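Local structure of hydrazine synthase subunit beta (Candidatus Kuenenia stuttgartiensis, 5C2V) at residues G238-R243 against S293-L298; A52-P57 against A74-V79; N191-V196 against N255-A260; T210-L215 against V225-V230. The protein forms part of the hydrazine synthase complex, which condenses nitric oxide with ammonium to make hydrazine, and may modulate transport of the hydroxylamine intermediate between active sites. All coordinates share one frame; numbering follows the deposited sequence.

Contact 1 of 4, residues G238-R243 against S293-L298. With BET (trimethyl glycine), chain R.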
loop_
_atom_site.group_PDB
_atom_site.type_symbol
_atom_site.label_atom_id
_atom_site.label_comp_id
_atom_site.label_asym_id
_atom_site.label_seq_id
_atom_site.Cartn_x
_atom_site.Cartn_y
_atom_site.Cartn_z
ATOM N N GLY B 238 12.622 -34.156 -27.100
ATOM C CA GLY B 238 12.003 -33.779 -25.842
ATOM C C GLY B 238 11.857 -32.276 -25.691
ATOM O O GLY B 238 11.645 -31.774 -24.587
ATOM N N GLY B 239 11.964 -31.558 -26.804
ATOM C CA GLY B 239 11.887 -30.108 -26.795
ATOM C C GLY B 239 10.532 -29.572 -26.375
ATOM O O GLY B 239 9.529 -30.285 -26.417
ATOM N N LYS B 240 10.502 -28.305 -25.971
ATOM C CA LYS B 240 9.272 -27.677 -25.505
ATOM C C LYS B 240 8.297 -27.408 -26.643
ATOM O O LYS B 240 8.702 -27.145 -27.775
ATOM C CB LYS B 240 9.577 -26.360 -24.786
ATOM C CG LYS B 240 10.559 -26.462 -23.635
ATOM C CD LYS B 240 10.920 -25.075 -23.123
ATOM C CE LYS B 240 11.984 -25.136 -22.042
ATOM N NZ LYS B 240 12.381 -23.773 -21.588
ATOM N N VAL B 241 7.008 -27.473 -26.329
ATOM C CA VAL B 241 5.973 -27.007 -27.237
ATOM C C VAL B 241 5.321 -25.783 -26.612
ATOM O O VAL B 241 4.608 -25.893 -25.613
ATOM C CB VAL B 241 4.913 -28.090 -27.512
ATOM C CG1 VAL B 241 3.834 -27.557 -28.442
ATOM C CG2 VAL B 241 5.565 -29.333 -28.099
ATOM N N ALA B 242 5.561 -24.616 -27.198
ATOM C CA ALA B 242 5.116 -23.372 -26.585
ATOM C C ALA B 242 3.984 -22.731 -27.370
ATOM O O ALA B 242 4.189 -22.215 -28.464
ATOM C CB ALA B 242 6.282 -22.402 -26.457
ATOM N N ARG B 243 2.790 -22.747 -26.788
ATOM C CA ARG B 243 1.633 -22.111 -27.398
ATOM C C ARG B 243 1.546 -20.665 -26.927
ATOM O O ARG B 243 1.387 -20.402 -25.736
ATOM C CB ARG B 243 0.355 -22.876 -27.050
ATOM C CG ARG B 243 0.365 -24.329 -27.508
ATOM C CD ARG B 243 -0.718 -25.145 -26.819
ATOM N NE ARG B 243 -0.377 -25.444 -25.430
ATOM C CZ ARG B 243 -1.218 -25.984 -24.553
ATOM N NH1 ARG B 243 -2.458 -26.283 -24.915
ATOM N NH2 ARG B 243 -0.819 -26.222 -23.310
ATOM N N SER B 293 11.572 -19.843 -20.005
ATOM C CA SER B 293 10.356 -20.277 -19.326
ATOM C C SER B 293 10.216 -21.795 -19.330
ATOM O O SER B 293 10.624 -22.463 -20.279
ATOM C CB SER B 293 9.125 -19.643 -19.976
ATOM O OG SER B 293 9.260 -18.235 -20.066
ATOM N N THR B 294 9.640 -22.337 -18.261
ATOM C CA THR B 294 9.343 -23.762 -18.199
ATOM C C THR B 294 8.096 -24.052 -19.028
ATOM O O THR B 294 7.495 -23.139 -19.590
ATOM C CB THR B 294 9.126 -24.242 -16.751
ATOM O OG1 THR B 294 8.011 -23.550 -16.175
ATOM C CG2 THR B 294 10.366 -23.980 -15.910
ATOM N N GLN B 295 7.703 -25.319 -19.096
ATOM C CA GLN B 295 6.523 -25.695 -19.867
ATOM C C GLN B 295 5.256 -25.213 -19.167
ATOM O O GLN B 295 4.312 -24.759 -19.812
ATOM C CB GLN B 295 6.473 -27.208 -20.081
ATOM C CG GLN B 295 5.389 -27.659 -21.048
ATOM C CD GLN B 295 5.627 -27.164 -22.462
ATOM O OE1 GLN B 295 6.381 -27.769 -23.226
ATOM N NE2 GLN B 295 4.984 -26.059 -22.820
ATOM N N GLU B 296 5.253 -25.314 -17.841
ATOM C CA GLU B 296 4.130 -24.861 -17.029
ATOM C C GLU B 296 3.883 -23.368 -17.210
ATOM O O GLU B 296 2.754 -22.935 -17.462
ATOM C CB GLU B 296 4.382 -25.173 -15.552
ATOM C CG GLU B 296 3.261 -25.935 -14.867
ATOM C CD GLU B 296 3.474 -26.055 -13.369
ATOM O OE1 GLU B 296 4.424 -25.432 -12.849
ATOM O OE2 GLU B 296 2.689 -26.771 -12.711
ATOM N N GLU B 297 4.952 -22.587 -17.086
ATOM C CA GLU B 297 4.866 -21.136 -17.199
ATOM C C GLU B 297 4.386 -20.710 -18.582
ATOM O O GLU B 297 3.606 -19.773 -18.705
ATOM C CB GLU B 297 6.220 -20.491 -16.888
ATOM C CG GLU B 297 6.278 -18.983 -17.123
ATOM C CD GLU B 297 5.468 -18.182 -16.114
ATOM O OE1 GLU B 297 4.914 -18.779 -15.166
ATOM O OE2 GLU B 297 5.388 -16.946 -16.269
ATOM N N LEU B 298 4.852 -21.403 -19.617
ATOM C CA LEU B 298 4.418 -21.115 -20.981
ATOM C C LEU B 298 2.945 -21.462 -21.171
ATOM O O LEU B 298 2.194 -20.712 -21.803
ATOM C CB LEU B 298 5.277 -21.878 -21.991
ATOM C CG LEU B 298 6.719 -21.396 -22.157
ATOM C CD1 LEU B 298 7.520 -22.377 -22.999
ATOM C CD2 LEU B 298 6.752 -20.006 -22.775
HETATM N N BET R . -4.378 -30.186 -20.970
HETATM C CA BET R . -4.741 -29.449 -22.254
HETATM C C BET R . -3.782 -28.152 -22.434
HETATM O O BET R . -4.386 -27.057 -22.312
HETATM O OXT BET R . -2.579 -28.414 -22.672
HETATM C C1 BET R . -5.574 -30.964 -20.463
HETATM C C2 BET R . -3.953 -29.211 -19.871
HETATM C C3 BET R . -3.287 -31.209 -21.239
#
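A242 and L298 bring their CA atoms to 6.1 Å where the strand that starts at V241 passes the first turn of the helix that starts at Q295. T294 is the N-cap of that helix, its OG1 taking a weak bond from E297 N. Across the gap the side-chain amide of Q295 occupies both backbone polar groups of V241. Its OE1 accepts V241 N at 3.2 Å, with the donor in the plane of the Q295 amide carbonyl, on a lone pair, while NE2 donates to V241 O at 2.8 Å from above the plane of the V241 carbonyl. A bend at chi2 (65°) brings CD toward the strand. Strand 241-245 is the last of its four-stranded propeller blade, so the amide bonds a strand that has no further neighbour in its sheet within this chain. Next to this pair K240 stretches out beyond CG, and its NZ reaches S293 O at 2.6 Å; V290 O is a second acceptor for the same ammonium group. The apolar part is small, L298 CD1 resting on A242 CB at 3.7 Å. R243 points its guanidinium at trimethyl glycine, whose carboxylate lies at the guanidinium edge, near its plane: NH2 donates to OXT at 2.9 Å, and NH1 adds weak bonds to both carboxylate oxygens. NH2 also forms a salt bridge with D299, and NH1 donates to H187 O; H187, E188 and R302 complete the pocket.

Contact 2 of 4, residues A52-P57 against A74-V79. With CA (calcium ion), chain Q.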
loop_
_atom_site.group_PDB
_atom_site.type_symbol
_atom_site.label_atom_id
_atom_site.label_comp_id
_atom_site.label_asym_id
_atom_site.label_seq_id
_atom_site.Cartn_x
_atom_site.Cartn_y
_atom_site.Cartn_z
ATOM N N ALA B 52 -1.011 -20.673 -67.487
ATOM C CA ALA B 52 -2.163 -21.523 -67.218
ATOM C C ALA B 52 -1.763 -22.858 -66.595
ATOM O O ALA B 52 -0.848 -23.532 -67.068
ATOM C CB ALA B 52 -2.952 -21.758 -68.497
ATOM N N VAL B 53 -2.459 -23.223 -65.524
ATOM C CA VAL B 53 -2.282 -24.514 -64.872
ATOM C C VAL B 53 -3.634 -25.199 -64.733
ATOM O O VAL B 53 -4.639 -24.718 -65.258
ATOM C CB VAL B 53 -1.628 -24.385 -63.483
ATOM C CG1 VAL B 53 -0.185 -23.916 -63.611
ATOM C CG2 VAL B 53 -2.437 -23.450 -62.597
ATOM N N ARG B 54 -3.658 -26.324 -64.027
ATOM C CA ARG B 54 -4.895 -27.070 -63.827
ATOM C C ARG B 54 -5.807 -26.366 -62.823
ATOM O O ARG B 54 -5.515 -25.259 -62.370
ATOM C CB ARG B 54 -4.595 -28.495 -63.361
ATOM C CG ARG B 54 -3.594 -29.240 -64.228
ATOM C CD ARG B 54 -3.940 -29.131 -65.703
ATOM N NE ARG B 54 -2.998 -29.869 -66.539
ATOM C CZ ARG B 54 -2.903 -29.731 -67.857
ATOM N NH1 ARG B 54 -3.693 -28.878 -68.494
ATOM N NH2 ARG B 54 -2.017 -30.444 -68.538
ATOM N N VAL B 55 -6.916 -27.017 -62.489
ATOM C CA VAL B 55 -7.967 -26.406 -61.683
ATOM C C VAL B 55 -7.554 -26.101 -60.238
ATOM O O VAL B 55 -7.050 -26.971 -59.527
ATOM C CB VAL B 55 -9.220 -27.309 -61.654
ATOM C CG1 VAL B 55 -10.404 -26.566 -61.060
ATOM C CG2 VAL B 55 -9.550 -27.795 -63.059
ATOM N N GLN B 56 -7.781 -24.854 -59.828
ATOM C CA GLN B 56 -7.649 -24.412 -58.437
ATOM C C GLN B 56 -6.249 -24.590 -57.826
ATOM O O GLN B 56 -6.079 -25.354 -56.873
ATOM C CB GLN B 56 -8.678 -25.164 -57.581
ATOM C CG GLN B 56 -8.922 -24.582 -56.208
ATOM C CD GLN B 56 -10.073 -25.251 -55.499
ATOM O OE1 GLN B 56 -11.068 -25.633 -56.112
ATOM N NE2 GLN B 56 -9.937 -25.403 -54.199
ATOM N N PRO B 57 -5.226 -23.926 -58.397
ATOM C CA PRO B 57 -3.941 -24.005 -57.693
ATOM C C PRO B 57 -3.964 -23.316 -56.325
ATOM O O PRO B 57 -4.306 -22.136 -56.257
ATOM C CB PRO B 57 -2.988 -23.281 -58.646
ATOM C CG PRO B 57 -3.859 -22.288 -59.349
ATOM C CD PRO B 57 -5.199 -22.957 -59.507
ATOM N N ALA B 74 -5.294 -28.187 -56.592
ATOM C CA ALA B 74 -6.040 -28.844 -55.528
ATOM C C ALA B 74 -7.231 -29.644 -56.038
ATOM O O ALA B 74 -7.414 -30.805 -55.668
ATOM C CB ALA B 74 -6.503 -27.813 -54.525
ATOM N N GLU B 75 -8.040 -29.019 -56.886
ATOM C CA GLU B 75 -9.240 -29.665 -57.402
ATOM C C GLU B 75 -8.879 -30.760 -58.396
ATOM O O GLU B 75 -9.535 -31.801 -58.457
ATOM C CB GLU B 75 -10.168 -28.641 -58.055
ATOM C CG GLU B 75 -11.470 -29.228 -58.578
ATOM C CD GLU B 75 -12.296 -29.883 -57.486
ATOM O OE1 GLU B 75 -13.154 -29.194 -56.896
ATOM O OE2 GLU B 75 -12.094 -31.087 -57.221
ATOM N N SER B 76 -7.824 -30.523 -59.167
ATOM C CA SER B 76 -7.371 -31.489 -60.159
ATOM C C SER B 76 -6.656 -32.665 -59.507
ATOM O O SER B 76 -6.318 -33.640 -60.181
ATOM C CB SER B 76 -6.447 -30.817 -61.176
ATOM O OG SER B 76 -7.098 -29.734 -61.814
ATOM N N ASP B 77 -6.429 -32.559 -58.199
ATOM C CA ASP B 77 -5.684 -33.566 -57.449
ATOM C C ASP B 77 -4.307 -33.788 -58.071
ATOM O O ASP B 77 -3.823 -34.919 -58.127
ATOM C CB ASP B 77 -6.459 -34.890 -57.389
ATOM C CG ASP B 77 -7.654 -34.839 -56.447
ATOM O OD1 ASP B 77 -8.704 -34.253 -56.804
ATOM O OD2 ASP B 77 -7.541 -35.404 -55.342
ATOM N N SER B 78 -3.678 -32.713 -58.541
ATOM C CA SER B 78 -2.436 -32.858 -59.296
ATOM C C SER B 78 -1.394 -31.784 -58.997
ATOM O O SER B 78 -1.612 -30.894 -58.176
ATOM C CB SER B 78 -2.737 -32.863 -60.797
ATOM O OG SER B 78 -3.230 -31.604 -61.225
ATOM N N VAL B 79 -0.253 -31.896 -59.671
ATOM C CA VAL B 79 0.848 -30.949 -59.552
ATOM C C VAL B 79 1.390 -30.597 -60.935
ATOM O O VAL B 79 1.852 -31.471 -61.668
ATOM C CB VAL B 79 1.997 -31.511 -58.688
ATOM C CG1 VAL B 79 3.205 -30.586 -58.742
ATOM C CG2 VAL B 79 1.539 -31.723 -57.253
HETATM CA CA CA Q . -9.389 -34.386 -54.436
HETATM O O HOH W 1 -11.622 -33.619 -54.050
HETATM O O HOH W 2 -11.243 -35.708 -55.179
HETATM O O HOH W 3 -9.215 -32.416 -55.711
HETATM O O HOH W 4 -10.017 -32.302 -53.469
#
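S76 OG accepts the backbone N-H of V55 at 2.8 Å, a bent bond with an angle of 132° at the hydrogen. The hydroxyl lies anti to its own carbonyl carbon (chi1 -58°), which aims it across the gap at residues 52-57. A straighter bond ties A74 N to Q56 O at 3.0 Å, the N-H approaching from well above the carbonyl plane, and E75 N adds a weak one to V55 O. Residues 52-57 link two blades of the beta propeller, leading from strand 46-52 to strand 57-62, whereas residues 74-77 turn between strands 68-73 and 78-83 of the second blade; D77 and S78 both face N73 in a G1 beta bulge. V55 and E75 lie side by side, with CG1 of V55 against CB of E75 at 3.7 Å. The aliphatic start of R54 covers S76, but its NE goes on to a salt bridge with E92, and Q56 sends NE2 to E58. D77 turns away from the linker and binds calcium through both carboxylate oxygens, OD1 at 2.5 Å and OD2 at 2.3 Å. Four waters and D97 also ligate the ion.

Contact 3 of 4, residues N191-V196 against N255-A260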
loop_
_atom_site.group_PDB
_atom_site.type_symbol
_atom_site.label_atom_id
_atom_site.label_comp_id
_atom_site.label_asym_id
_atom_site.label_seq_id
_atom_site.Cartn_x
_atom_site.Cartn_y
_atom_site.Cartn_z
ATOM N N ASN B 191 -7.350 -25.673 -37.103
ATOM C CA ASN B 191 -7.005 -24.853 -38.262
ATOM C C ASN B 191 -5.518 -24.534 -38.401
ATOM O O ASN B 191 -5.148 -23.361 -38.448
ATOM C CB ASN B 191 -7.789 -23.537 -38.236
ATOM C CG ASN B 191 -9.286 -23.748 -38.149
ATOM O OD1 ASN B 191 -9.822 -24.707 -38.703
ATOM N ND2 ASN B 191 -9.971 -22.847 -37.454
ATOM N N LEU B 192 -4.656 -25.548 -38.459
ATOM C CA LEU B 192 -3.238 -25.239 -38.604
ATOM C C LEU B 192 -3.006 -24.880 -40.065
ATOM O O LEU B 192 -3.147 -25.727 -40.949
ATOM C CB LEU B 192 -2.370 -26.446 -38.225
ATOM C CG LEU B 192 -2.171 -26.969 -36.798
ATOM C CD1 LEU B 192 -3.483 -27.255 -36.082
ATOM C CD2 LEU B 192 -1.321 -28.231 -36.847
ATOM N N ARG B 193 -2.650 -23.625 -40.320
ATOM C CA ARG B 193 -2.475 -23.169 -41.695
ATOM C C ARG B 193 -1.055 -23.137 -42.274
ATOM O O ARG B 193 -0.894 -23.020 -43.489
ATOM C CB ARG B 193 -3.083 -21.771 -41.820
ATOM C CG ARG B 193 -4.585 -21.731 -41.590
ATOM C CD ARG B 193 -5.318 -22.461 -42.704
ATOM N NE ARG B 193 -5.958 -23.674 -42.213
ATOM C CZ ARG B 193 -7.261 -23.791 -41.993
ATOM N NH1 ARG B 193 -8.075 -22.770 -42.231
ATOM N NH2 ARG B 193 -7.744 -24.932 -41.529
ATOM N N ASP B 194 -0.032 -23.241 -41.429
ATOM C CA ASP B 194 1.343 -23.160 -41.927
ATOM C C ASP B 194 2.370 -23.718 -40.940
ATOM O O ASP B 194 2.092 -23.841 -39.747
ATOM C CB ASP B 194 1.693 -21.712 -42.281
ATOM C CG ASP B 194 2.697 -21.614 -43.416
ATOM O OD1 ASP B 194 3.367 -22.625 -43.712
ATOM O OD2 ASP B 194 2.810 -20.525 -44.019
ATOM N N VAL B 195 3.556 -24.046 -41.442
ATOM C CA VAL B 195 4.696 -24.350 -40.580
ATOM C C VAL B 195 5.998 -23.819 -41.189
ATOM O O VAL B 195 6.260 -24.024 -42.374
ATOM C CB VAL B 195 4.820 -25.869 -40.319
ATOM C CG1 VAL B 195 4.665 -26.658 -41.615
ATOM C CG2 VAL B 195 6.135 -26.195 -39.622
ATOM N N VAL B 196 6.810 -23.134 -40.387
ATOM C CA VAL B 196 8.107 -22.659 -40.876
ATOM C C VAL B 196 9.257 -23.057 -39.956
ATOM O O VAL B 196 9.057 -23.315 -38.773
ATOM C CB VAL B 196 8.131 -21.125 -41.053
ATOM C CG1 VAL B 196 7.159 -20.694 -42.141
ATOM C CG2 VAL B 196 7.826 -20.427 -39.739
ATOM N N ASN B 255 -7.972 -15.811 -37.608
ATOM C CA ASN B 255 -7.505 -16.823 -38.552
ATOM C C ASN B 255 -6.116 -16.545 -39.128
ATOM O O ASN B 255 -5.998 -16.141 -40.283
ATOM C CB ASN B 255 -8.511 -16.964 -39.699
ATOM C CG ASN B 255 -9.921 -17.229 -39.209
ATOM O OD1 ASN B 255 -10.834 -16.441 -39.457
ATOM N ND2 ASN B 255 -10.108 -18.348 -38.518
ATOM N N PRO B 256 -5.061 -16.717 -38.317
ATOM C CA PRO B 256 -3.705 -16.549 -38.854
ATOM C C PRO B 256 -3.386 -17.644 -39.872
ATOM O O PRO B 256 -3.681 -18.807 -39.604
ATOM C CB PRO B 256 -2.820 -16.666 -37.611
ATOM C CG PRO B 256 -3.607 -17.536 -36.682
ATOM C CD PRO B 256 -5.051 -17.170 -36.914
ATOM N N TYR B 257 -2.802 -17.290 -41.015
ATOM C CA TYR B 257 -2.589 -18.282 -42.069
ATOM C C TYR B 257 -1.142 -18.482 -42.493
ATOM O O TYR B 257 -0.505 -19.466 -42.119
ATOM C CB TYR B 257 -3.391 -17.897 -43.314
ATOM C CG TYR B 257 -4.775 -18.490 -43.388
ATOM C CD1 TYR B 257 -5.701 -18.256 -42.386
ATOM C CD2 TYR B 257 -5.163 -19.261 -44.475
ATOM C CE1 TYR B 257 -6.972 -18.785 -42.452
ATOM C CE2 TYR B 257 -6.435 -19.794 -44.554
ATOM C CZ TYR B 257 -7.335 -19.554 -43.536
ATOM O OH TYR B 257 -8.604 -20.079 -43.598
ATOM N N GLY B 258 -0.630 -17.535 -43.270
ATOM C CA GLY B 258 0.669 -17.683 -43.896
ATOM C C GLY B 258 1.800 -17.171 -43.035
ATOM O O GLY B 258 1.621 -16.249 -42.241
ATOM N N MET B 259 2.976 -17.761 -43.203
ATOM C CA MET B 259 4.136 -17.338 -42.437
ATOM C C MET B 259 5.381 -17.165 -43.292
ATOM O O MET B 259 5.620 -17.916 -44.240
ATOM C CB MET B 259 4.423 -18.324 -41.306
ATOM C CG MET B 259 3.609 -18.070 -40.050
ATOM S SD MET B 259 4.077 -19.177 -38.711
ATOM C CE MET B 259 3.773 -20.760 -39.484
ATOM N N ALA B 260 6.168 -16.155 -42.942
ATOM C CA ALA B 260 7.451 -15.910 -43.579
ATOM C C ALA B 260 8.508 -15.682 -42.506
ATOM O O ALA B 260 8.346 -14.831 -41.628
ATOM C CB ALA B 260 7.365 -14.718 -44.517
HETATM O O HOH W 5 -5.724 -20.673 -38.132
#
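R193 and Y257 make the closely packed part of two parallel strands; the axes of the short strand segments approach to 5.3 Å and differ by 2° in direction. The arginine and tyrosine side chains lie side by side: CD of R193 sits over the ring face in a CH-pi contact, 3.6 Å from the ring centroid. Its bend at chi2 (-67°) puts CD there, and the guanidinium plane beyond lies 77° from that of the ring. The polar ends of both residues are held by E69 of the gamma subunit, and R193 NH2 pairs with D161. Farther along, D194 OD2 accepts M259 N at 2.9 Å on its anti side, while OD1 takes a weak bond from V195 N of its own strand. M259 folds at chi3 (-58°), and its CE comes to 3.6 Å from D194 CB; its CB meets V196 CG1 at 3.7 Å. The looser part lies just before the R193-Y257 pair, where a water bridges the strands, donating to N191 O at 2.8 Å and to P256 O. Direct backbone pairing between the strands is absent, each bonding instead to the next strand of its own sheet. Such side-by-side parallel first strands of successive four-stranded sheets are the hallmark of neighbouring blades around the axis of a beta propeller.

Contact 4 of 4, residues T210-L215 against V225-V230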
loop_
_atom_site.group_PDB
_atom_site.type_symbol
_atom_site.label_atom_id
_atom_site.label_comp_id
_atom_site.label_asym_id
_atom_site.label_seq_id
_atom_site.Cartn_x
_atom_site.Cartn_y
_atom_site.Cartn_z
ATOM N N THR B 210 -7.021 -21.636 -31.018
ATOM C CA THR B 210 -7.404 -22.397 -29.843
ATOM C C THR B 210 -8.883 -22.194 -29.553
ATOM O O THR B 210 -9.294 -21.124 -29.097
ATOM C CB THR B 210 -6.582 -21.982 -28.606
ATOM O OG1 THR B 210 -5.184 -22.124 -28.882
ATOM C CG2 THR B 210 -6.957 -22.829 -27.398
ATOM N N PRO B 211 -9.694 -23.221 -29.832
ATOM C CA PRO B 211 -11.109 -23.214 -29.465
ATOM C C PRO B 211 -11.284 -23.517 -27.987
ATOM O O PRO B 211 -10.487 -24.282 -27.445
ATOM C CB PRO B 211 -11.709 -24.337 -30.327
ATOM C CG PRO B 211 -10.528 -25.080 -30.940
ATOM C CD PRO B 211 -9.271 -24.537 -30.338
ATOM N N LYS B 212 -12.289 -22.949 -27.332
ATOM C CA LYS B 212 -12.734 -23.603 -26.119
ATOM C C LYS B 212 -14.035 -24.278 -26.520
ATOM O O LYS B 212 -15.076 -23.633 -26.647
ATOM C CB LYS B 212 -12.928 -22.603 -24.978
ATOM C CG LYS B 212 -12.095 -21.327 -25.114
ATOM C CD LYS B 212 -10.617 -21.549 -24.846
ATOM C CE LYS B 212 -9.830 -20.257 -25.027
ATOM N NZ LYS B 212 -8.413 -20.392 -24.587
ATOM N N ASN B 213 -13.958 -25.589 -26.712
ATOM C CA ASN B 213 -15.088 -26.387 -27.173
ATOM C C ASN B 213 -16.021 -26.841 -26.059
ATOM O O ASN B 213 -17.219 -27.028 -26.269
ATOM C CB ASN B 213 -14.577 -27.589 -27.961
ATOM C CG ASN B 213 -13.649 -28.456 -27.153
ATOM O OD1 ASN B 213 -12.455 -28.177 -27.040
ATOM N ND2 ASN B 213 -14.193 -29.522 -26.587
ATOM N N TRP B 214 -15.450 -27.020 -24.871
ATOM C CA TRP B 214 -16.159 -27.595 -23.735
ATOM C C TRP B 214 -16.934 -26.530 -22.971
ATOM O O TRP B 214 -17.531 -26.810 -21.931
ATOM C CB TRP B 214 -15.191 -28.320 -22.796
ATOM C CG TRP B 214 -14.534 -29.522 -23.414
ATOM C CD1 TRP B 214 -13.211 -29.671 -23.711
ATOM C CD2 TRP B 214 -15.175 -30.738 -23.822
ATOM N NE1 TRP B 214 -12.986 -30.908 -24.268
ATOM C CE2 TRP B 214 -14.176 -31.581 -24.347
ATOM C CE3 TRP B 214 -16.496 -31.196 -23.789
ATOM C CZ2 TRP B 214 -14.457 -32.855 -24.840
ATOM C CZ3 TRP B 214 -16.772 -32.461 -24.276
ATOM C CH2 TRP B 214 -15.757 -33.275 -24.795
ATOM N N LEU B 215 -16.921 -25.309 -23.492
ATOM C CA LEU B 215 -17.556 -24.193 -22.812
ATOM C C LEU B 215 -18.778 -23.732 -23.589
ATOM O O LEU B 215 -18.832 -23.869 -24.811
ATOM C CB LEU B 215 -16.575 -23.025 -22.659
ATOM C CG LEU B 215 -15.381 -23.159 -21.714
ATOM C CD1 LEU B 215 -14.606 -21.852 -21.676
ATOM C CD2 LEU B 215 -15.837 -23.555 -20.320
ATOM N N VAL B 225 -14.632 -18.140 -27.005
ATOM C CA VAL B 225 -14.868 -19.150 -28.027
ATOM C C VAL B 225 -13.564 -19.504 -28.729
ATOM O O VAL B 225 -13.091 -20.638 -28.647
ATOM C CB VAL B 225 -15.906 -18.675 -29.060
ATOM C CG1 VAL B 225 -16.131 -19.746 -30.115
ATOM C CG2 VAL B 225 -17.215 -18.320 -28.367
ATOM N N PHE B 226 -12.986 -18.528 -29.421
ATOM C CA PHE B 226 -11.709 -18.722 -30.094
ATOM C C PHE B 226 -10.644 -17.736 -29.632
ATOM O O PHE B 226 -10.923 -16.554 -29.423
ATOM C CB PHE B 226 -11.876 -18.597 -31.609
ATOM C CG PHE B 226 -12.297 -19.867 -32.283
ATOM C CD1 PHE B 226 -11.397 -20.905 -32.457
ATOM C CD2 PHE B 226 -13.588 -20.017 -32.756
ATOM C CE1 PHE B 226 -11.781 -22.073 -33.083
ATOM C CE2 PHE B 226 -13.978 -21.184 -33.383
ATOM C CZ PHE B 226 -13.072 -22.212 -33.548
ATOM N N THR B 227 -9.423 -18.233 -29.469
ATOM C CA THR B 227 -8.254 -17.369 -29.372
ATOM C C THR B 227 -7.347 -17.717 -30.539
ATOM O O THR B 227 -7.445 -18.806 -31.094
ATOM C CB THR B 227 -7.491 -17.530 -28.043
ATOM O OG1 THR B 227 -6.938 -18.850 -27.960
ATOM C CG2 THR B 227 -8.414 -17.289 -26.859
ATOM N N ASN B 228 -6.482 -16.793 -30.930
ATOM C CA ASN B 228 -5.596 -17.046 -32.056
ATOM C C ASN B 228 -4.143 -17.107 -31.617
ATOM O O ASN B 228 -3.654 -16.209 -30.931
ATOM C CB ASN B 228 -5.795 -15.980 -33.121
ATOM C CG ASN B 228 -7.219 -15.941 -33.634
ATOM O OD1 ASN B 228 -7.562 -16.622 -34.600
ATOM N ND2 ASN B 228 -8.056 -15.129 -32.998
ATOM N N ASN B 229 -3.454 -18.171 -32.016
ATOM C CA ASN B 229 -2.147 -18.465 -31.444
ATOM C C ASN B 229 -1.078 -18.882 -32.447
ATOM O O ASN B 229 -1.374 -19.421 -33.516
ATOM C CB ASN B 229 -2.290 -19.565 -30.388
ATOM C CG ASN B 229 -3.325 -19.228 -29.334
ATOM O OD1 ASN B 229 -4.503 -19.559 -29.476
ATOM N ND2 ASN B 229 -2.891 -18.565 -28.268
ATOM N N VAL B 230 0.171 -18.620 -32.078
ATOM C CA VAL B 230 1.327 -19.136 -32.795
ATOM C C VAL B 230 2.126 -20.017 -31.836
ATOM O O VAL B 230 2.359 -19.646 -30.684
ATOM C CB VAL B 230 2.214 -18.001 -33.357
ATOM C CG1 VAL B 230 2.515 -16.966 -32.282
ATOM C CG2 VAL B 230 3.497 -18.562 -33.954
#
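T210 and T227 face each other as an antiparallel hydrogen-bonded pair, with T210 N to T227 O and T227 N to T210 O both 2.9 Å. Their side chains point the same way, yet their hydroxyls are set by different torsions. T210 OG1 is anti to the carbonyl carbon (chi1 -56°), whereas T227 OG1 stands between its backbone N and carbonyl carbon (chi1 65°). Both nevertheless converge on N229 OD1. T227 OG1 donates to it at 3.0 Å in the plane of the amide, on a lone pair; T210 OG1 donates at 2.7 Å from high above that plane. P211 and F226 make the next, non-hydrogen-bonded pair on the other face of the sheet, P211 CB lying 3.6 Å from F226 CE1. Beyond them K212 N donates to V225 O at 2.8 Å as the strands part. The lysine chain, bent at chi2, crosses T227 at about a right angle, CE lying 3.8 Å from T227 CG2. W214 in the loop stacks on H573 of the alpha subunit, so this end of the hairpin touches both the gamma and the alpha subunit. The chemistry divides by face: the aromatic rings of W78 and Y61 of the gamma subunit meet F226, and W78 also packs on P211, while on the threonine face two hydroxyl donors grip one carbonyl oxygen and should restrict rotation of the N229 amide.

Overall arrangement
Contact 2 comes first along the chain and belongs to the early blades; its centre is 40 Å from that of contact 1, on the opposite side of the chain's centre. The other three all involve the sheet of strands 190-197, 203-211, 226-234 and 241-245. Contact 3, its centre about 5 Å from the centre of the chain, joins the first strand to strand 256-261 of the next blade; contact 4 pairs the two middle strands, and contact 1 sets the last against helix 295-301. Contact 4 falls within the chain span of contact 3, to which a probable hydrogen bond from N255 N to N228 OD1 connects it; contact 1 opens before contact 3 closes, their segments alternating. One blade thus reaches from near the propeller axis to the trimethyl glycine pocket, meeting partner subunits at all three contacts.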